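Long-range contacts in salmonella plasmid virulence: SpvB (Salmonella typhimurium, PDB 6P0X), which probably modifies arginine in host actin by ADP-ribosylation and so blocks filament assembly, the part described being its N-terminal domain: residues Ala188-Asn193 / Leu282-Arg287; Gly217-Ala222 / Ala234-Phe239; Arg308-Tyr313 / Arg326-Glu331. All blocks are in the same frame, centred on the assembly; numbering follows the deposited sequence.

Contact 1 (Ala188-Asn193 / Leu282-Arg287)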
loop_
_atom_site.group_PDB
_atom_site.type_symbol
_atom_site.label_atom_id
_atom_site.label_comp_id
_atom_site.label_asym_id
_atom_site.label_seq_id
_atom_site.Cartn_x
_atom_site.Cartn_y
_atom_site.Cartn_z
ATOM N N ALA A 188 8.117 -3.489 -5.847
ATOM C CA ALA A 188 8.059 -4.935 -5.988
ATOM C C ALA A 188 9.334 -5.575 -5.455
ATOM O O ALA A 188 10.440 -5.076 -5.683
ATOM C CB ALA A 188 7.859 -5.319 -7.452
ATOM N N GLU A 189 9.175 -6.692 -4.751
ATOM C CA GLU A 189 10.330 -7.432 -4.262
ATOM C C GLU A 189 11.145 -7.968 -5.436
ATOM O O GLU A 189 10.612 -8.274 -6.505
ATOM C CB GLU A 189 9.875 -8.574 -3.349
ATOM C CG GLU A 189 10.994 -9.465 -2.814
ATOM C CD GLU A 189 11.890 -8.770 -1.815
ATOM O OE1 GLU A 189 11.650 -8.923 -0.598
ATOM O OE2 GLU A 189 12.836 -8.078 -2.244
ATOM N N ASN A 190 12.456 -8.059 -5.243
ATOM C CA ASN A 190 13.350 -8.579 -6.271
ATOM C C ASN A 190 14.465 -9.356 -5.578
ATOM O O ASN A 190 14.376 -9.691 -4.391
ATOM C CB ASN A 190 13.859 -7.440 -7.168
ATOM C CG ASN A 190 14.576 -6.349 -6.391
ATOM O OD1 ASN A 190 15.311 -6.618 -5.443
ATOM N ND2 ASN A 190 14.362 -5.103 -6.796
ATOM N N GLY A 191 15.542 -9.637 -6.311
ATOM C CA GLY A 191 16.621 -10.440 -5.771
ATOM C C GLY A 191 17.888 -9.673 -5.450
ATOM O O GLY A 191 18.951 -10.278 -5.283
ATOM N N ASP A 192 17.787 -8.349 -5.345
ATOM C CA ASP A 192 18.951 -7.529 -5.030
ATOM C C ASP A 192 19.593 -7.981 -3.726
ATOM O O ASP A 192 18.915 -8.137 -2.706
ATOM C CB ASP A 192 18.557 -6.055 -4.930
ATOM C CG ASP A 192 18.039 -5.498 -6.238
ATOM O OD1 ASP A 192 18.142 -6.197 -7.267
ATOM O OD2 ASP A 192 17.532 -4.356 -6.235
ATOM N N ASN A 193 20.906 -8.208 -3.775
ATOM C CA ASN A 193 21.718 -8.597 -2.622
ATOM C C ASN A 193 21.305 -9.945 -2.043
ATOM O O ASN A 193 21.585 -10.232 -0.875
ATOM C CB ASN A 193 21.680 -7.520 -1.530
ATOM C CG ASN A 193 22.204 -6.185 -2.016
ATOM O OD1 ASN A 193 23.261 -6.110 -2.642
ATOM N ND2 ASN A 193 21.457 -5.120 -1.740
ATOM N N LEU A 282 9.600 -12.591 1.372
ATOM C CA LEU A 282 10.002 -11.305 1.933
ATOM C C LEU A 282 11.496 -11.325 2.225
ATOM O O LEU A 282 11.969 -12.149 3.015
ATOM C CB LEU A 282 9.216 -10.976 3.204
ATOM C CG LEU A 282 7.837 -10.344 3.002
ATOM C CD1 LEU A 282 6.799 -11.408 2.671
ATOM C CD2 LEU A 282 7.424 -9.536 4.225
ATOM N N HIS A 283 12.230 -10.409 1.595
ATOM C CA HIS A 283 13.660 -10.255 1.821
ATOM C C HIS A 283 14.011 -8.945 2.504
ATOM O O HIS A 283 15.183 -8.729 2.831
ATOM C CB HIS A 283 14.423 -10.340 0.491
ATOM C CG HIS A 283 14.475 -11.713 -0.102
ATOM N ND1 HIS A 283 15.231 -12.731 0.441
ATOM C CD2 HIS A 283 13.883 -12.231 -1.205
ATOM C CE1 HIS A 283 15.095 -13.820 -0.298
ATOM N NE2 HIS A 283 14.281 -13.543 -1.302
ATOM N N ARG A 284 13.042 -8.063 2.727
ATOM C CA ARG A 284 13.330 -6.692 3.114
ATOM C C ARG A 284 12.816 -6.393 4.515
ATOM O O ARG A 284 11.846 -6.996 4.991
ATOM C CB ARG A 284 12.713 -5.695 2.118
ATOM C CG ARG A 284 13.010 -6.007 0.657
ATOM C CD ARG A 284 14.490 -6.281 0.421
ATOM N NE ARG A 284 14.701 -7.042 -0.809
ATOM C CZ ARG A 284 15.892 -7.402 -1.277
ATOM N NH1 ARG A 284 15.980 -8.098 -2.403
ATOM N NH2 ARG A 284 16.998 -7.064 -0.626
ATOM N N LEU A 285 13.494 -5.449 5.165
ATOM C CA LEU A 285 13.084 -4.866 6.434
ATOM C C LEU A 285 13.107 -3.357 6.282
ATOM O O LEU A 285 14.091 -2.799 5.783
ATOM C CB LEU A 285 14.016 -5.266 7.580
ATOM C CG LEU A 285 13.869 -6.624 8.247
ATOM C CD1 LEU A 285 15.167 -6.961 8.959
ATOM C CD2 LEU A 285 12.707 -6.605 9.224
ATOM N N CYS A 286 12.034 -2.698 6.701
ATOM C CA CYS A 286 12.035 -1.243 6.694
ATOM C C CYS A 286 12.993 -0.741 7.767
ATOM O O CYS A 286 12.798 -1.000 8.960
ATOM C CB CYS A 286 10.633 -0.690 6.917
ATOM S SG CYS A 286 10.605 1.117 7.043
ATOM N N ARG A 287 14.032 -0.030 7.340
ATOM C CA ARG A 287 15.030 0.470 8.273
ATOM C C ARG A 287 14.721 1.872 8.767
ATOM O O ARG A 287 15.155 2.236 9.867
ATOM C CB ARG A 287 16.418 0.464 7.625
ATOM C CG ARG A 287 16.777 -0.827 6.908
ATOM C CD ARG A 287 16.623 -2.034 7.817
ATOM N NE ARG A 287 16.691 -3.282 7.062
ATOM C CZ ARG A 287 17.670 -4.174 7.168
ATOM N NH1 ARG A 287 18.673 -3.969 8.012
ATOM N NH2 ARG A 287 17.641 -5.281 6.435
#
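Two loops with no regular secondary structure are held together here chiefly by one guanidinium, that of Arg284, whose nitrogens reach a carboxylate and two backbone carbonyls of 188-193. NE gives the straightest bond, 2.6 Å to Glu189 OE2 at an N-H...O angle of 165°, and forms a salt bridge; it meets the syn lone pair of OE2, while the anti lone pair takes the backbone N of Asn190. NH1 bonds to Asn190 O at 3.0 Å, coming from above that carbonyl's plane, and both NH1 and NH2 close end-on on Asp192 O. All three acceptors lie near the guanidinium plane, at its edge, which fixes the rotation of the group. Over one face, toward the rim, sits CB of His283. The arginine chain bends at chi2 (-49°), which carries CD to within 3.6 Å of Glu189 OE2. The other oxygen, Glu189 OE1, is met from above the carboxylate plane by the backbone N of His283 at 2.7 Å. Tyr210 OH also bonds to OE1, so both oxygens of this buried carboxylate are gripped, and the paired arginine would be expected to favour its charged form. Asn190 OD1 stiffens the receiving loop from within: it accepts from Asp192 N at 3.0 Å, an Asx turn, and from Trp264 NE1. The same Trp264 makes a cation-pi contact with Arg284, whose NH2 has a further acceptor in Leu265 O, while His283 NE2 is paired with Arg205 NE. This is loop-to-loop packing inside the SpvB-family N-terminal domain: a buried Glu-Arg pair joins the loop leaving strand 181-188 to that between strands 280-282 and 288-293, with strand 209-211 alongside through Tyr210 and the loop carrying Trp264 packed against Glu189.

Contact 2 (Gly217-Ala222 / Ala234-Phe239)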
loop_
_atom_site.group_PDB
_atom_site.type_symbol
_atom_site.label_atom_id
_atom_site.label_comp_id
_atom_site.label_asym_id
_atom_site.label_seq_id
_atom_site.Cartn_x
_atom_site.Cartn_y
_atom_site.Cartn_z
ATOM N N GLY A 217 -0.348 16.545 -0.203
ATOM C CA GLY A 217 -0.219 17.985 -0.270
ATOM C C GLY A 217 0.004 18.461 -1.689
ATOM O O GLY A 217 0.997 19.139 -1.976
ATOM N N ASN A 218 -0.909 18.102 -2.590
ATOM C CA ASN A 218 -0.803 18.554 -3.969
ATOM C C ASN A 218 -0.909 20.073 -4.035
ATOM O O ASN A 218 -1.678 20.691 -3.295
ATOM C CB ASN A 218 -1.888 17.904 -4.831
ATOM C CG ASN A 218 -3.232 17.849 -4.133
ATOM O OD1 ASN A 218 -3.416 17.099 -3.173
ATOM N ND2 ASN A 218 -4.181 18.642 -4.615
ATOM N N ALA A 219 -0.109 20.669 -4.923
ATOM C CA ALA A 219 -0.008 22.123 -4.994
ATOM C C ALA A 219 -1.354 22.766 -5.309
ATOM O O ALA A 219 -1.764 23.731 -4.654
ATOM C CB ALA A 219 1.039 22.521 -6.034
ATOM N N THR A 220 -2.057 22.248 -6.317
ATOM C CA THR A 220 -3.339 22.816 -6.695
ATOM C C THR A 220 -4.448 21.775 -6.581
ATOM O O THR A 220 -4.232 20.600 -6.897
ATOM C CB THR A 220 -3.300 23.364 -8.131
ATOM O OG1 THR A 220 -2.890 22.326 -9.030
ATOM C CG2 THR A 220 -2.318 24.519 -8.230
ATOM N N PRO A 221 -5.637 22.175 -6.132
ATOM C CA PRO A 221 -6.718 21.203 -5.938
ATOM C C PRO A 221 -7.195 20.604 -7.252
ATOM O O PRO A 221 -7.232 21.265 -8.292
ATOM C CB PRO A 221 -7.827 22.033 -5.280
ATOM C CG PRO A 221 -7.133 23.229 -4.711
ATOM C CD PRO A 221 -6.007 23.515 -5.652
ATOM N N ALA A 222 -7.565 19.327 -7.187
ATOM C CA ALA A 222 -8.127 18.611 -8.326
ATOM C C ALA A 222 -9.218 17.676 -7.828
ATOM O O ALA A 222 -8.985 16.878 -6.913
ATOM C CB ALA A 222 -7.048 17.824 -9.078
ATOM N N ALA A 234 1.079 13.167 -12.614
ATOM C CA ALA A 234 2.075 14.187 -12.935
ATOM C C ALA A 234 1.644 15.505 -12.294
ATOM O O ALA A 234 1.122 16.409 -12.946
ATOM C CB ALA A 234 2.250 14.315 -14.446
ATOM N N VAL A 235 1.856 15.601 -10.980
ATOM C CA VAL A 235 1.509 16.787 -10.205
ATOM C C VAL A 235 2.663 17.115 -9.264
ATOM O O VAL A 235 3.551 16.297 -9.020
ATOM C CB VAL A 235 0.207 16.608 -9.394
ATOM C CG1 VAL A 235 -0.935 16.160 -10.291
ATOM C CG2 VAL A 235 0.423 15.625 -8.263
ATOM N N GLN A 236 2.630 18.331 -8.724
ATOM C CA GLN A 236 3.626 18.779 -7.760
ATOM C C GLN A 236 3.158 18.432 -6.352
ATOM O O GLN A 236 2.113 18.917 -5.901
ATOM C CB GLN A 236 3.866 20.283 -7.889
ATOM C CG GLN A 236 4.709 20.872 -6.768
ATOM C CD GLN A 236 4.795 22.385 -6.841
ATOM O OE1 GLN A 236 4.261 23.005 -7.761
ATOM N NE2 GLN A 236 5.469 22.988 -5.866
ATOM N N TRP A 237 3.939 17.614 -5.656
ATOM C CA TRP A 237 3.666 17.273 -4.268
ATOM C C TRP A 237 4.541 18.114 -3.353
ATOM O O TRP A 237 5.710 18.369 -3.657
ATOM C CB TRP A 237 3.925 15.790 -3.999
ATOM C CG TRP A 237 3.159 14.853 -4.877
ATOM C CD1 TRP A 237 3.635 14.169 -5.957
ATOM C CD2 TRP A 237 1.781 14.481 -4.742
ATOM N NE1 TRP A 237 2.639 13.396 -6.505
ATOM C CE2 TRP A 237 1.492 13.570 -5.776
ATOM C CE3 TRP A 237 0.766 14.832 -3.848
ATOM C CZ2 TRP A 237 0.228 13.008 -5.942
ATOM C CZ3 TRP A 237 -0.488 14.271 -4.012
ATOM C CH2 TRP A 237 -0.746 13.369 -5.052
ATOM N N LEU A 238 3.970 18.537 -2.227
ATOM C CA LEU A 238 4.725 19.270 -1.220
ATOM C C LEU A 238 5.342 18.369 -0.160
ATOM O O LEU A 238 6.338 18.761 0.459
ATOM C CB LEU A 238 3.828 20.312 -0.545
ATOM C CG LEU A 238 3.290 21.413 -1.463
ATOM C CD1 LEU A 238 2.509 22.449 -0.669
ATOM C CD2 LEU A 238 4.423 22.065 -2.243
ATOM N N PHE A 239 4.784 17.178 0.063
ATOM C CA PHE A 239 5.200 16.308 1.154
ATOM C C PHE A 239 5.402 14.887 0.648
ATOM O O PHE A 239 4.603 14.385 -0.149
ATOM C CB PHE A 239 4.163 16.310 2.288
ATOM C CG PHE A 239 3.745 17.688 2.724
ATOM C CD1 PHE A 239 4.646 18.536 3.349
ATOM C CD2 PHE A 239 2.451 18.134 2.511
ATOM C CE1 PHE A 239 4.262 19.804 3.751
ATOM C CE2 PHE A 239 2.063 19.402 2.912
ATOM C CZ PHE A 239 2.969 20.236 3.533
#
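Gly217 O accepts the backbone N of Leu238 at 3.0 Å, one of two backbone bonds between these segments, at the end of a beta hairpin whose strands, 215-218 and 237-244, are joined by a long loop. The second runs from Ala219 N to Gln236 O, also 3.0 Å, with the donor nearly along the C=O axis; Phe239 with Tyr216 continues the pairing. Between the two bonds Asn218 and Trp237 form an antiparallel non-hydrogen-bonded pair, their CA atoms 4.7 Å apart, and both side chains lie on the same face. There CB of Asn218 approaches CZ3 of the indole at 4.0 Å, the amide and ring planes 84° apart. A chi1 of 42° puts Asn218 CG between the backbone N and the carbonyl carbon. ND2 bonds to Thr220 O at 3.0 Å and to Gly179 O, while OD1 accepts from His181 N, tying the loop to the start of strand 181-188 and the turn before it. Gly217 has a positive phi; with no side chain in the way, the Phe239 ring comes to 3.9 Å, CD2 to Gly217 CA. At the surface the Gln236 side chain, extended beyond CG, runs past Ala219, its OE1 3.7 Å from the methyl CB.

Contact 3 (Arg308-Tyr313 / Arg326-Glu331). With AKR (acrylic acid), chain E.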
loop_
_atom_site.group_PDB
_atom_site.type_symbol
_atom_site.label_atom_id
_atom_site.label_comp_id
_atom_site.label_asym_id
_atom_site.label_seq_id
_atom_site.Cartn_x
_atom_site.Cartn_y
_atom_site.Cartn_z
ATOM N N ARG A 308 13.755 12.073 10.583
ATOM C CA ARG A 308 14.236 10.734 10.251
ATOM C C ARG A 308 13.928 9.803 11.415
ATOM O O ARG A 308 14.582 9.879 12.456
ATOM C CB ARG A 308 15.740 10.754 9.963
ATOM C CG ARG A 308 16.370 9.380 9.787
ATOM C CD ARG A 308 17.866 9.491 9.571
ATOM N NE ARG A 308 18.423 8.261 9.015
ATOM C CZ ARG A 308 19.723 8.038 8.844
ATOM N NH1 ARG A 308 20.608 8.963 9.181
ATOM N NH2 ARG A 308 20.139 6.888 8.331
ATOM N N LEU A 309 12.955 8.912 11.245
ATOM C CA LEU A 309 12.692 7.876 12.233
ATOM C C LEU A 309 13.582 6.688 11.893
ATOM O O LEU A 309 13.364 6.008 10.883
ATOM C CB LEU A 309 11.216 7.484 12.240
ATOM C CG LEU A 309 10.855 6.252 13.079
ATOM C CD1 LEU A 309 11.181 6.474 14.549
ATOM C CD2 LEU A 309 9.389 5.866 12.903
ATOM N N LEU A 310 14.582 6.449 12.735
ATOM C CA LEU A 310 15.550 5.379 12.554
ATOM C C LEU A 310 15.195 4.226 13.476
ATOM O O LEU A 310 14.997 4.422 14.686
ATOM C CB LEU A 310 16.974 5.859 12.838
ATOM C CG LEU A 310 18.079 4.880 12.426
ATOM C CD1 LEU A 310 17.936 4.455 10.968
ATOM C CD2 LEU A 310 19.460 5.475 12.690
ATOM N N LEU A 311 15.106 3.037 12.887
ATOM C CA LEU A 311 14.730 1.809 13.565
ATOM C C LEU A 311 15.960 0.926 13.711
ATOM O O LEU A 311 16.719 0.747 12.754
ATOM C CB LEU A 311 13.646 1.073 12.777
ATOM C CG LEU A 311 12.431 1.902 12.347
ATOM C CD1 LEU A 311 11.548 1.111 11.391
ATOM C CD2 LEU A 311 11.631 2.387 13.549
ATOM N N GLU A 312 16.165 0.395 14.910
ATOM C CA GLU A 312 17.235 -0.548 15.195
ATOM C C GLU A 312 16.619 -1.906 15.495
ATOM O O GLU A 312 15.684 -2.001 16.307
ATOM C CB GLU A 312 18.085 -0.076 16.377
ATOM C CG GLU A 312 18.663 1.320 16.218
ATOM C CD GLU A 312 19.509 1.735 17.407
ATOM O OE1 GLU A 312 20.350 0.924 17.850
ATOM O OE2 GLU A 312 19.330 2.869 17.898
ATOM N N TYR A 313 17.175 -2.947 14.875
ATOM C CA TYR A 313 16.656 -4.303 14.945
ATOM C C TYR A 313 17.685 -5.238 15.558
ATOM O O TYR A 313 18.896 -5.036 15.420
ATOM C CB TYR A 313 16.304 -4.854 13.557
ATOM C CG TYR A 313 15.110 -4.227 12.889
ATOM C CD1 TYR A 313 13.827 -4.697 13.136
ATOM C CD2 TYR A 313 15.265 -3.186 11.986
ATOM C CE1 TYR A 313 12.732 -4.135 12.517
ATOM C CE2 TYR A 313 14.178 -2.619 11.363
ATOM C CZ TYR A 313 12.912 -3.097 11.632
ATOM O OH TYR A 313 11.821 -2.536 11.014
ATOM N N ARG A 326 14.248 5.995 17.179
ATOM C CA ARG A 326 14.367 7.402 17.559
ATOM C C ARG A 326 14.294 8.279 16.318
ATOM O O ARG A 326 14.590 7.831 15.210
ATOM C CB ARG A 326 15.665 7.675 18.326
ATOM C CG ARG A 326 16.833 6.853 17.843
ATOM C CD ARG A 326 17.976 7.721 17.387
ATOM N NE ARG A 326 19.102 6.906 16.946
ATOM C CZ ARG A 326 20.344 7.356 16.816
ATOM N NH1 ARG A 326 20.629 8.619 17.101
ATOM N NH2 ARG A 326 21.306 6.537 16.409
ATOM N N THR A 327 13.911 9.542 16.515
ATOM C CA THR A 327 13.747 10.485 15.411
ATOM C C THR A 327 14.871 11.513 15.466
ATOM O O THR A 327 14.941 12.323 16.397
ATOM C CB THR A 327 12.385 11.173 15.457
ATOM O OG1 THR A 327 12.218 11.822 16.723
ATOM C CG2 THR A 327 11.270 10.166 15.240
ATOM N N LEU A 328 15.736 11.475 14.460
ATOM C CA LEU A 328 16.834 12.411 14.294
ATOM C C LEU A 328 16.454 13.573 13.379
ATOM O O LEU A 328 15.601 13.450 12.488
ATOM C CB LEU A 328 18.067 11.703 13.726
ATOM C CG LEU A 328 18.627 10.468 14.440
ATOM C CD1 LEU A 328 17.951 9.201 13.938
ATOM C CD2 LEU A 328 20.143 10.362 14.282
ATOM N N ALA A 329 17.090 14.718 13.639
ATOM C CA ALA A 329 17.028 15.915 12.811
ATOM C C ALA A 329 18.455 16.334 12.473
ATOM O O ALA A 329 19.369 16.166 13.283
ATOM C CB ALA A 329 16.289 17.062 13.508
ATOM N N TYR A 330 18.651 16.897 11.276
ATOM C CA TYR A 330 19.981 17.289 10.788
ATOM C C TYR A 330 19.909 18.765 10.386
ATOM O O TYR A 330 19.717 19.100 9.218
ATOM C CB TYR A 330 20.407 16.419 9.602
ATOM C CG TYR A 330 20.587 14.959 9.937
ATOM C CD1 TYR A 330 19.491 14.109 10.013
ATOM C CD2 TYR A 330 21.851 14.418 10.139
ATOM C CE1 TYR A 330 19.640 12.773 10.314
ATOM C CE2 TYR A 330 22.013 13.076 10.436
ATOM C CZ TYR A 330 20.905 12.257 10.523
ATOM O OH TYR A 330 21.059 10.918 10.819
ATOM N N GLU A 331 20.034 19.651 11.366
ATOM C CA GLU A 331 19.982 21.090 11.103
ATOM C C GLU A 331 21.346 21.770 11.141
ATOM O O GLU A 331 22.025 21.749 12.164
ATOM C CB GLU A 331 19.035 21.753 12.098
HETATM C CA AKR E . 20.527 1.722 22.115
HETATM C CB AKR E . 20.822 1.669 23.400
HETATM C C AKR E . 20.745 3.012 21.326
HETATM O O AKR E . 19.773 3.604 20.785
HETATM O OXT AKR E . 21.905 3.488 21.218
#
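A beta hairpin, strands 304-314 and 321-328, is joined here near its open end, where Arg308, Leu309 and Leu310 pair antiparallel with Leu328, Thr327 and Arg326. Arg308 and Leu328 exchange two backbone hydrogen bonds, as do Leu310 and Arg326; the straightest of the four is Leu310 N to Arg326 O, 2.8 Å at 167°. Between these pairs Leu309 and Thr327 form a non-hydrogen-bonded pair, and on their face Leu309 CD1 meets the Thr327 methyl CG2 at 3.8 Å. The opposite face carries Arg308, Leu310, Arg326 and Leu328. On it CD1 of Leu328 reaches diagonally to CB of Leu310, 3.7 Å away, an apolar contact within the hairpin. Past the end of the strand pairing, Tyr330 turns its phenol back to the extended side chain of Arg308. Arg308 CG is anti to the backbone N (chi1 172°), and the chain stays extended to NE. NH1 donates to Tyr330 OH at 2.6 Å, with the hydroxyl tilted 17° from the guanidinium plane. CD of the same arginine lies 3.8 Å from CE1 of the ring. The guanidinium is tied further by Gln288 OE1 at NE and Asp251 O at NH1, while Tyr330 OH also bonds to Pro252 O, so the pair links the last modelled residues to the loop at 251-252. Further along, Glu312 OE2 stands 4.2 Å from Arg326 NE, opposite charges too distant for a salt bridge, and 3.0 Å from atom O of an acrylic acid molecule. Strand 304-314 lies between its hairpin partner and strand 288-293, bonded to the latter through the backbones of Leu309 and Val289, with Leu310 packed on Gln288.

Overall arrangement
Contacts 1 and 3 touch although their centres are 21 Å apart: Tyr313 OH lies 2.7 Å from Cys286 O, and Leu311 N 3.1 Å from Arg287 O, both probable hydrogen bonds. Within 282-287, the first residues make contact 1, while Cys286 and Arg287 meet the hairpin of contact 3. Contact 2 stands apart, about 16 Å from contact 1 and 13 Å from contact 3 between nearest atoms. In sequence it is nested inside the loop that contact 1 closes, while contact 3 follows both. Strand pairing runs from 215-218 through 237-244 and 288-293 to 304-314, linking contacts 2 and 3. Acrylic acid lies beside Glu312 in contact 3, and another molecule about 5 Å from the Leu282 side chain in contact 1.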